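PDB 4HA6: pyridoxine 4-oxidase from Mesorhizobium loti, which uses FAD to oxidise pyridoxine, a form of vitamin B6, to pyridoxal with molecular oxygen as the electron acceptor, as a member of the GMC oxidoreductase family. Local coordinates for residues Y60-Q65 with G70-W75; R110-D115 with A497-R502; D291-A296 with P386-T391. All blocks are in the same frame, centred on the assembly; numbering follows the deposited sequence. Where two conformers were deposited one is given.

In the fold
Contacts 1 and 3 lie on one side of the chain's centre, their centres about 11 Å apart, and touch directly: Gln65 OE1 meets Tyr388 N at 2.9 Å in a probable hydrogen bond, and the rings of His73 and Tyr388 pack edge-to-face. The side chain of Tyr60 comes within about 6 Å of FAD, while that of Asp291 is about 8 Å from both FAD and the bound pyridoxamine. Contact 2 lies across the chain's centre from contact 1, their centres about 33 Å apart. Its Trp112 side chain is about 12 Å from FAD, and contact 3 is nested within the loop it closes.

Contact 1: Y60-Q65 with G70-W75; sequences YRTEAQ and GRAHHW
Thr62 meets residues 73-75 with both of its branches. Its methyl CG2 sits over one face of Trp75, 3.7 Å from the centroid of the five-membered ring, a CH-pi contact displaced toward the rim of the indole. The hydroxyl serves His73 instead: OG1 accepts the backbone N-H of His73 at 3.1 Å, while Thr62 N gives a nearly straight bond to His73 O at 2.8 Å. With OG1 placed between the backbone N and the carbonyl carbon (chi1 84°), the same oxygen can also donate to Glu63 O at 2.6 Å. That carbonyl takes a second bond, from Gln65 NE2 at 3.2 Å, which arrives from the opposite face of its plane.

Next to this centre, Tyr60 and Trp75 form a hydrogen-bonded pair of a two-stranded antiparallel sheet, the bond from Trp75 N to Tyr60 O being almost linear at 2.7 Å. Arg61 points to the face opposite Tyr60 and Trp75, and Ala72 CB, beyond the strand, lies over its guanidinium, 3.5 Å from Arg61 NH2. Further out, Gln65 turns its amide to Tyr388 and Asp385, Arg71 pairs with Glu345, and the Tyr60 ring packs nearly parallel to that of Trp58, an FAD-binding residue. Because the buried Thr62 hydroxyl is engaged as acceptor and donor at once, its rotation should be well defined, which keeps the methyl directed onto the indole.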
loop_
_atom_site.group_PDB
_atom_site.type_symbol
_atom_site.label_atom_id
_atom_site.label_comp_id
_atom_site.label_asym_id
_atom_site.label_seq_id
_atom_site.Cartn_x
_atom_site.Cartn_y
_atom_site.Cartn_z
ATOM N N TYR A 60 -9.322 9.705 -5.516
ATOM C CA TYR A 60 -9.306 10.846 -4.598
ATOM C C TYR A 60 -8.347 11.908 -5.107
ATOM O O TYR A 60 -7.408 11.600 -5.838
ATOM C CB TYR A 60 -8.829 10.420 -3.204
ATOM C CG TYR A 60 -9.648 9.331 -2.571
ATOM C CD1 TYR A 60 -10.796 9.639 -1.838
ATOM C CD2 TYR A 60 -9.271 7.993 -2.686
ATOM C CE1 TYR A 60 -11.558 8.641 -1.249
ATOM C CE2 TYR A 60 -10.024 6.988 -2.084
ATOM C CZ TYR A 60 -11.165 7.321 -1.372
ATOM O OH TYR A 60 -11.936 6.340 -0.781
ATOM N N ARG A 61 -8.560 13.151 -4.693
ATOM C CA ARG A 61 -7.678 14.242 -5.079
ATOM C C ARG A 61 -7.134 14.900 -3.804
ATOM O O ARG A 61 -7.908 15.328 -2.948
ATOM C CB ARG A 61 -8.459 15.243 -5.934
ATOM C CG ARG A 61 -7.611 16.338 -6.532
ATOM C CD ARG A 61 -8.478 17.453 -7.068
ATOM N NE ARG A 61 -7.730 18.697 -7.249
ATOM C CZ ARG A 61 -7.492 19.581 -6.280
ATOM N NH1 ARG A 61 -7.932 19.360 -5.040
ATOM N NH2 ARG A 61 -6.807 20.690 -6.546
ATOM N N THR A 62 -5.810 14.961 -3.644
ATOM C CA THR A 62 -5.265 15.583 -2.429
ATOM C C THR A 62 -5.336 17.102 -2.528
ATOM O O THR A 62 -5.479 17.650 -3.631
ATOM C CB THR A 62 -3.793 15.241 -2.216
ATOM O OG1 THR A 62 -2.993 16.146 -2.975
ATOM C CG2 THR A 62 -3.474 13.774 -2.619
ATOM N N GLU A 63 -5.229 17.787 -1.390
ATOM C CA GLU A 63 -4.966 19.228 -1.412
ATOM C C GLU A 63 -3.698 19.544 -2.213
ATOM O O GLU A 63 -2.833 18.681 -2.383
ATOM C CB GLU A 63 -4.789 19.755 0.006
ATOM C CG GLU A 63 -6.033 19.586 0.899
ATOM C CD GLU A 63 -7.256 20.277 0.324
ATOM O OE1 GLU A 63 -8.142 19.577 -0.230
ATOM O OE2 GLU A 63 -7.327 21.519 0.424
ATOM N N ALA A 64 -3.583 20.780 -2.697
ATOM C CA ALA A 64 -2.323 21.270 -3.266
ATOM C C ALA A 64 -1.175 21.072 -2.271
ATOM O O ALA A 64 -1.347 21.355 -1.092
ATOM C CB ALA A 64 -2.450 22.754 -3.628
ATOM N N GLN A 65 -0.012 20.597 -2.732
ATOM C CA GLN A 65 1.127 20.382 -1.817
ATOM C C GLN A 65 2.269 21.372 -2.005
ATOM O O GLN A 65 2.966 21.327 -3.027
ATOM C CB GLN A 65 1.701 18.969 -1.972
ATOM C CG GLN A 65 0.737 17.866 -1.615
ATOM C CD GLN A 65 0.373 17.880 -0.151
ATOM O OE1 GLN A 65 1.197 17.563 0.700
ATOM N NE2 GLN A 65 -0.859 18.241 0.151
ATOM N N GLY A 70 3.317 23.024 -5.237
ATOM C CA GLY A 70 1.895 23.335 -5.225
ATOM C C GLY A 70 1.006 22.362 -5.988
ATOM O O GLY A 70 -0.189 22.631 -6.163
ATOM N N ARG A 71 1.566 21.232 -6.431
ATOM C CA ARG A 71 0.780 20.229 -7.159
ATOM C C ARG A 71 -0.192 19.476 -6.246
ATOM O O ARG A 71 0.142 19.127 -5.108
ATOM C CB ARG A 71 1.699 19.240 -7.893
ATOM C CG ARG A 71 2.655 19.915 -8.883
ATOM C CD ARG A 71 3.842 19.025 -9.274
ATOM N NE ARG A 71 3.400 17.702 -9.708
ATOM C CZ ARG A 71 3.896 16.558 -9.246
ATOM N NH1 ARG A 71 4.876 16.573 -8.347
ATOM N NH2 ARG A 71 3.422 15.398 -9.685
ATOM N N ALA A 72 -1.400 19.249 -6.753
ATOM C CA ALA A 72 -2.375 18.369 -6.117
ATOM C C ALA A 72 -2.208 17.009 -6.771
ATOM O O ALA A 72 -1.817 16.919 -7.928
ATOM C CB ALA A 72 -3.795 18.898 -6.338
ATOM N N HIS A 73 -2.509 15.945 -6.047
ATOM C CA HIS A 73 -2.200 14.619 -6.540
ATOM C C HIS A 73 -3.452 13.753 -6.634
ATOM O O HIS A 73 -4.394 13.918 -5.855
ATOM C CB HIS A 73 -1.199 13.952 -5.598
ATOM C CG HIS A 73 0.115 14.661 -5.516
ATOM N ND1 HIS A 73 1.262 14.165 -6.097
ATOM C CD2 HIS A 73 0.470 15.822 -4.917
ATOM C CE1 HIS A 73 2.265 14.996 -5.869
ATOM N NE2 HIS A 73 1.812 16.008 -5.149
ATOM N N HIS A 74 -3.456 12.821 -7.575
ATOM C CA HIS A 74 -4.577 11.899 -7.699
ATOM C C HIS A 74 -4.242 10.590 -7.009
ATOM O O HIS A 74 -3.177 10.028 -7.248
ATOM C CB HIS A 74 -4.922 11.676 -9.172
ATOM C CG HIS A 74 -5.833 12.719 -9.734
ATOM N ND1 HIS A 74 -7.167 12.478 -10.002
ATOM C CD2 HIS A 74 -5.614 14.015 -10.060
ATOM C CE1 HIS A 74 -7.723 13.576 -10.475
ATOM N NE2 HIS A 74 -6.803 14.527 -10.518
ATOM N N TRP A 75 -5.135 10.119 -6.140
ATOM C CA TRP A 75 -4.915 8.872 -5.402
ATOM C C TRP A 75 -5.900 7.781 -5.817
ATOM O O TRP A 75 -7.035 7.739 -5.338
ATOM C CB TRP A 75 -5.029 9.110 -3.891
ATOM C CG TRP A 75 -3.774 9.701 -3.252
ATOM C CD1 TRP A 75 -2.707 10.274 -3.894
ATOM C CD2 TRP A 75 -3.456 9.730 -1.848
ATOM N NE1 TRP A 75 -1.758 10.674 -2.974
ATOM C CE2 TRP A 75 -2.196 10.351 -1.711
ATOM C CE3 TRP A 75 -4.124 9.297 -0.693
ATOM C CZ2 TRP A 75 -1.587 10.553 -0.461
ATOM C CZ3 TRP A 75 -3.522 9.499 0.546
ATOM C CH2 TRP A 75 -2.266 10.120 0.652
#

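Contact 2: R110-D115 with A497-R502; sequences RRWGWD and AETFAR
Arg111 and Trp112, on a short 3-10 turn just before helix 114-124, converge on Thr499 of the C-terminal helix 490-506. A turn is thereby packed against a helix more than 380 residues later in the chain, with Gly113 as the N-cap between turn and following helix.

Van der Waals packing comes from Trp112. The outer corner of its six-membered ring is close to the threonine hydroxyl, CH2 lying 3.2 Å from Thr499 OG1, and CZ3 is 3.9 Å from Thr499 CG2. The indole is held from its own side as well: Arg111 CG rests over one face, toward the rim, and the ring nitrogen NE1 bonds to Ala463 O.

Polar contact comes from Arg111, which bends at chi3 (-58°), bringing its NH2 to 3.1 Å from Thr499 OG1, with Thr499 O near the guanidinium plane. A water bridges the two segments, donating to Thr499 O at 2.7 Å and receiving a weak bond from Arg111 NH2 at 2.8 Å. The other terminal nitrogen, NH1, is bonded to Gln503 one turn further along the helix.

Charge pairing does not cross the contact: Glu498 OE1 is shared between Arg19 of helix 11-20 and Arg502 of its own helix. Arg502 NE meets Glu498 OE1 at 2.9 Å, the carboxylate oxygen lying in the guanidinium plane and using its anti lone pair.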
loop_
_atom_site.group_PDB
_atom_site.type_symbol
_atom_site.label_atom_id
_atom_site.label_comp_id
_atom_site.label_asym_id
_atom_site.label_seq_id
_atom_site.Cartn_x
_atom_site.Cartn_y
_atom_site.Cartn_z
ATOM N N ARG A 110 5.425 -7.636 21.017
ATOM C CA ARG A 110 6.383 -8.428 20.236
ATOM C C ARG A 110 5.784 -9.062 18.986
ATOM O O ARG A 110 6.503 -9.452 18.058
ATOM C CB ARG A 110 6.919 -9.579 21.096
ATOM C CG ARG A 110 7.933 -9.220 22.163
ATOM C CD ARG A 110 8.414 -10.496 22.882
ATOM N NE ARG A 110 7.358 -11.162 23.654
ATOM C CZ ARG A 110 6.707 -12.256 23.263
ATOM N NH1 ARG A 110 6.988 -12.828 22.099
ATOM N NH2 ARG A 110 5.769 -12.781 24.038
ATOM N N ARG A 111 4.462 -9.223 18.984
ATOM C CA ARG A 111 3.772 -9.903 17.887
ATOM C C ARG A 111 3.949 -9.199 16.554
ATOM O O ARG A 111 3.765 -9.805 15.492
ATOM C CB ARG A 111 2.284 -10.040 18.197
ATOM C CG ARG A 111 1.618 -8.732 18.563
ATOM C CD ARG A 111 0.249 -9.002 19.163
ATOM N NE ARG A 111 -0.501 -9.750 18.179
ATOM C CZ ARG A 111 -1.803 -9.651 17.987
ATOM N NH1 ARG A 111 -2.539 -8.840 18.736
ATOM N NH2 ARG A 111 -2.354 -10.367 17.024
ATOM N N TRP A 112 4.329 -7.925 16.623
ATOM C CA TRP A 112 4.448 -7.088 15.449
ATOM C C TRP A 112 5.890 -6.998 14.984
ATOM O O TRP A 112 6.217 -6.187 14.118
ATOM C CB TRP A 112 3.879 -5.696 15.758
ATOM C CG TRP A 112 2.376 -5.737 15.990
ATOM C CD1 TRP A 112 1.699 -5.435 17.150
ATOM C CD2 TRP A 112 1.380 -6.136 15.043
ATOM N NE1 TRP A 112 0.337 -5.604 16.962
ATOM C CE2 TRP A 112 0.122 -6.038 15.677
ATOM C CE3 TRP A 112 1.427 -6.556 13.713
ATOM C CZ2 TRP A 112 -1.062 -6.348 15.029
ATOM C CZ3 TRP A 112 0.252 -6.867 13.076
ATOM C CH2 TRP A 112 -0.976 -6.761 13.730
ATOM N N GLY A 113 6.760 -7.821 15.571
ATOM C CA GLY A 113 8.161 -7.859 15.180
ATOM C C GLY A 113 8.405 -8.891 14.099
ATOM O O GLY A 113 7.607 -9.823 13.941
ATOM N N TRP A 114 9.493 -8.719 13.349
ATOM C CA TRP A 114 9.832 -9.611 12.242
ATOM C C TRP A 114 9.799 -11.102 12.636
ATOM O O TRP A 114 9.249 -11.936 11.904
ATOM C CB TRP A 114 11.221 -9.253 11.708
ATOM C CG TRP A 114 11.669 -10.094 10.551
ATOM C CD1 TRP A 114 12.469 -11.207 10.598
ATOM C CD2 TRP A 114 11.365 -9.878 9.168
ATOM N NE1 TRP A 114 12.665 -11.702 9.328
ATOM C CE2 TRP A 114 11.998 -10.907 8.431
ATOM C CE3 TRP A 114 10.609 -8.919 8.480
ATOM C CZ2 TRP A 114 11.912 -10.997 7.034
ATOM C CZ3 TRP A 114 10.512 -9.012 7.099
ATOM C CH2 TRP A 114 11.168 -10.041 6.387
ATOM N N ASP A 115 10.387 -11.429 13.787
ATOM C CA ASP A 115 10.475 -12.821 14.237
ATOM C C ASP A 115 9.099 -13.455 14.393
ATOM O O ASP A 115 8.892 -14.596 13.987
ATOM C CB ASP A 115 11.221 -12.920 15.570
ATOM C CG ASP A 115 12.712 -12.693 15.425
ATOM O OD1 ASP A 115 13.251 -12.882 14.311
ATOM O OD2 ASP A 115 13.344 -12.327 16.439
ATOM N N ALA A 497 -3.716 -8.457 8.623
ATOM C CA ALA A 497 -5.007 -9.134 8.634
ATOM C C ALA A 497 -4.851 -10.560 9.188
ATOM O O ALA A 497 -5.647 -10.995 10.034
ATOM C CB ALA A 497 -5.624 -9.135 7.260
ATOM N N GLU A 498 -3.820 -11.275 8.728
ATOM C CA GLU A 498 -3.599 -12.637 9.207
ATOM C C GLU A 498 -3.354 -12.673 10.719
ATOM O O GLU A 498 -3.893 -13.549 11.402
ATOM C CB GLU A 498 -2.458 -13.332 8.456
ATOM C CG GLU A 498 -2.115 -14.749 8.961
ATOM C CD GLU A 498 -3.271 -15.754 8.856
ATOM O OE1 GLU A 498 -3.243 -16.767 9.589
ATOM O OE2 GLU A 498 -4.202 -15.555 8.043
ATOM N N THR A 499 -2.575 -11.735 11.265
ATOM C CA THR A 499 -2.366 -11.810 12.717
ATOM C C THR A 499 -3.666 -11.524 13.475
ATOM O O THR A 499 -3.920 -12.114 14.528
ATOM C CB THR A 499 -1.105 -11.038 13.297
ATOM O OG1 THR A 499 -1.504 -9.883 14.035
ATOM C CG2 THR A 499 -0.067 -10.687 12.248
ATOM N N PHE A 500 -4.520 -10.667 12.926
ATOM C CA PHE A 500 -5.810 -10.463 13.572
ATOM C C PHE A 500 -6.705 -11.699 13.458
ATOM O O PHE A 500 -7.476 -11.995 14.370
ATOM C CB PHE A 500 -6.535 -9.246 13.023
ATOM C CG PHE A 500 -7.887 -9.048 13.628
ATOM C CD1 PHE A 500 -9.021 -9.583 13.030
ATOM C CD2 PHE A 500 -8.022 -8.353 14.821
ATOM C CE1 PHE A 500 -10.273 -9.405 13.597
ATOM C CE2 PHE A 500 -9.263 -8.168 15.389
ATOM C CZ PHE A 500 -10.392 -8.698 14.778
ATOM N N ALA A 501 -6.625 -12.416 12.338
ATOM C CA ALA A 501 -7.439 -13.625 12.184
ATOM C C ALA A 501 -7.004 -14.653 13.217
ATOM O O ALA A 501 -7.831 -15.310 13.849
ATOM C CB ALA A 501 -7.309 -14.196 10.790
ATOM N N ARG A 502 -5.695 -14.773 13.392
ATOM C CA ARG A 502 -5.141 -15.706 14.363
ATOM C C ARG A 502 -5.568 -15.335 15.781
ATOM O O ARG A 502 -5.876 -16.208 16.591
ATOM C CB ARG A 502 -3.618 -15.758 14.234
ATOM C CG ARG A 502 -3.153 -16.274 12.870
ATOM C CD ARG A 502 -1.630 -16.297 12.721
ATOM N NE ARG A 502 -1.259 -17.237 11.669
ATOM C CZ ARG A 502 -0.211 -18.051 11.728
ATOM N NH1 ARG A 502 0.603 -18.028 12.776
ATOM N NH2 ARG A 502 0.031 -18.877 10.727
HETATM O O HOH W 1 -2.122 -13.020 16.309
#

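Contact 3: D291-A296 with P386-T391; sequences DHLLGA and PAYLQT
Leu293 lays one methyl squarely on the ring of Tyr388: CD2 stands 3.5 Å from the ring centroid and only 9° off the normal, a CH-pi contact over the centre of the face. The opposite face is covered by Pro386 CB from the phenol's own segment, which makes the ring the middle layer of a sandwich. Leu293 CD1 lies over the same side of the ring as its sister methyl, out beyond the CD2 corner of the tyrosine, and reaches Leu389 CD1 at 3.6 Å. With CG of Leu293 anti to the carbonyl carbon (chi1 -71°) and CD1 anti to CA, both methyls face the ring.

Leu293 opens the long strand 293-302 of the antiparallel sheet, which in GMC oxidoreductases belongs to the substrate-binding domain. Facing it, Ala387 to Gln390 form a type II beta turn, followed by helix 392-409 with Thr391 as its N-cap, and Phe398 of that helix packs on both leucines.

At the far end of the ring, Tyr388 OH donates to Asp291 OD2, a very short bond at 2.4 Å that approaches near the ring plane. Asp291 CG is anti to the backbone N (chi1 179°), which carries the carboxylate towards the phenol, its plane turned about midway between parallel and perpendicular to the ring. A phenylalanine here would probably leave Asp291 OD2 without its phenol partner, with Thr443 OG1 remaining as its bond on that oxygen. Asp291 OD1 receives the backbone N-H of His446, a residue that lines the pyridoxamine pocket, and His292 ND1 is hydrogen-bonded to the same histidine's ND1.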
loop_
_atom_site.group_PDB
_atom_site.type_symbol
_atom_site.label_atom_id
_atom_site.label_comp_id
_atom_site.label_asym_id
_atom_site.label_seq_id
_atom_site.Cartn_x
_atom_site.Cartn_y
_atom_site.Cartn_z
ATOM N N ASP A 291 2.682 8.193 3.139
ATOM C CA ASP A 291 2.644 7.619 1.797
ATOM C C ASP A 291 4.070 7.635 1.251
ATOM O O ASP A 291 4.931 8.356 1.774
ATOM C CB ASP A 291 1.699 8.421 0.895
ATOM C CG ASP A 291 1.629 7.883 -0.543
ATOM O OD1 ASP A 291 1.768 6.646 -0.755
ATOM O OD2 ASP A 291 1.414 8.711 -1.467
ATOM N N HIS A 292 4.335 6.813 0.237
ATOM C CA HIS A 292 5.644 6.829 -0.430
ATOM C C HIS A 292 5.521 7.710 -1.663
ATOM O O HIS A 292 4.447 7.781 -2.264
ATOM C CB HIS A 292 6.064 5.424 -0.880
ATOM C CG HIS A 292 6.687 4.580 0.190
ATOM N ND1 HIS A 292 6.256 3.300 0.467
ATOM C CD2 HIS A 292 7.736 4.810 1.016
ATOM C CE1 HIS A 292 6.996 2.784 1.434
ATOM N NE2 HIS A 292 7.902 3.682 1.784
ATOM N N LEU A 293 6.619 8.371 -2.034
ATOM C CA LEU A 293 6.723 9.077 -3.305
ATOM C C LEU A 293 7.743 8.400 -4.224
ATOM O O LEU A 293 8.713 7.777 -3.752
ATOM C CB LEU A 293 7.163 10.529 -3.079
ATOM C CG LEU A 293 6.131 11.456 -2.450
ATOM C CD1 LEU A 293 6.794 12.746 -1.983
ATOM C CD2 LEU A 293 5.035 11.748 -3.470
ATOM N N LEU A 294 7.522 8.530 -5.534
ATOM C CA LEU A 294 8.550 8.201 -6.516
ATOM C C LEU A 294 8.754 9.394 -7.438
ATOM O O LEU A 294 7.784 9.988 -7.913
ATOM C CB LEU A 294 8.158 6.977 -7.336
ATOM C CG LEU A 294 8.203 5.640 -6.599
ATOM C CD1 LEU A 294 7.648 4.513 -7.454
ATOM C CD2 LEU A 294 9.636 5.339 -6.176
ATOM N N GLY A 295 10.012 9.745 -7.697
ATOM C CA GLY A 295 10.313 10.790 -8.645
ATOM C C GLY A 295 10.133 10.255 -10.055
ATOM O O GLY A 295 10.769 9.261 -10.443
ATOM N N ALA A 296 9.268 10.912 -10.823
ATOM C CA ALA A 296 8.971 10.486 -12.191
ATOM C C ALA A 296 9.383 11.569 -13.181
ATOM O O ALA A 296 8.573 12.430 -13.525
ATOM C CB ALA A 296 7.473 10.188 -12.344
ATOM N N PRO A 386 -1.316 14.936 2.388
ATOM C CA PRO A 386 -0.226 14.011 2.690
ATOM C C PRO A 386 1.022 14.723 3.235
ATOM O O PRO A 386 1.909 14.018 3.706
ATOM C CB PRO A 386 0.084 13.361 1.328
ATOM C CG PRO A 386 -0.482 14.314 0.304
ATOM C CD PRO A 386 -1.675 14.930 0.959
ATOM N N ALA A 387 1.080 16.058 3.166
ATOM C CA ALA A 387 2.251 16.835 3.623
ATOM C C ALA A 387 3.541 16.365 2.961
ATOM O O ALA A 387 4.576 16.213 3.619
ATOM C CB ALA A 387 2.390 16.783 5.145
ATOM N N TYR A 388 3.481 16.141 1.652
ATOM C CA TYR A 388 4.631 15.602 0.933
ATOM C C TYR A 388 5.841 16.533 1.057
ATOM O O TYR A 388 5.708 17.762 0.961
ATOM C CB TYR A 388 4.299 15.400 -0.549
ATOM C CG TYR A 388 3.423 14.218 -0.914
ATOM C CD1 TYR A 388 2.475 14.342 -1.925
ATOM C CD2 TYR A 388 3.574 12.965 -0.306
ATOM C CE1 TYR A 388 1.689 13.282 -2.315
ATOM C CE2 TYR A 388 2.771 11.876 -0.695
ATOM C CZ TYR A 388 1.829 12.056 -1.702
ATOM O OH TYR A 388 1.011 11.032 -2.132
ATOM N N LEU A 389 7.015 15.938 1.264
ATOM C CA LEU A 389 8.284 16.678 1.318
ATOM C C LEU A 389 8.299 17.863 2.286
ATOM O O LEU A 389 8.857 18.915 1.959
ATOM C CB LEU A 389 8.671 17.168 -0.083
ATOM C CG LEU A 389 9.488 16.224 -0.982
ATOM C CD1 LEU A 389 9.428 14.767 -0.520
ATOM C CD2 LEU A 389 9.072 16.357 -2.448
ATOM N N GLN A 390 7.714 17.708 3.471
ATOM C CA GLN A 390 7.634 18.857 4.374
ATOM C C GLN A 390 8.814 18.933 5.359
ATOM O O GLN A 390 9.056 19.967 5.985
ATOM C CB GLN A 390 6.286 18.883 5.098
ATOM C CG GLN A 390 5.682 20.295 5.261
ATOM C CD GLN A 390 5.354 20.971 3.925
ATOM O OE1 GLN A 390 4.283 20.761 3.357
ATOM N NE2 GLN A 390 6.278 21.786 3.424
ATOM N N THR A 391 9.552 17.841 5.494
ATOM C CA THR A 391 10.664 17.820 6.424
ATOM C C THR A 391 11.980 18.004 5.680
ATOM O O THR A 391 12.084 17.691 4.484
ATOM C CB THR A 391 10.697 16.500 7.220
ATOM O OG1 THR A 391 10.874 15.386 6.317
ATOM C CG2 THR A 391 9.399 16.334 8.007
#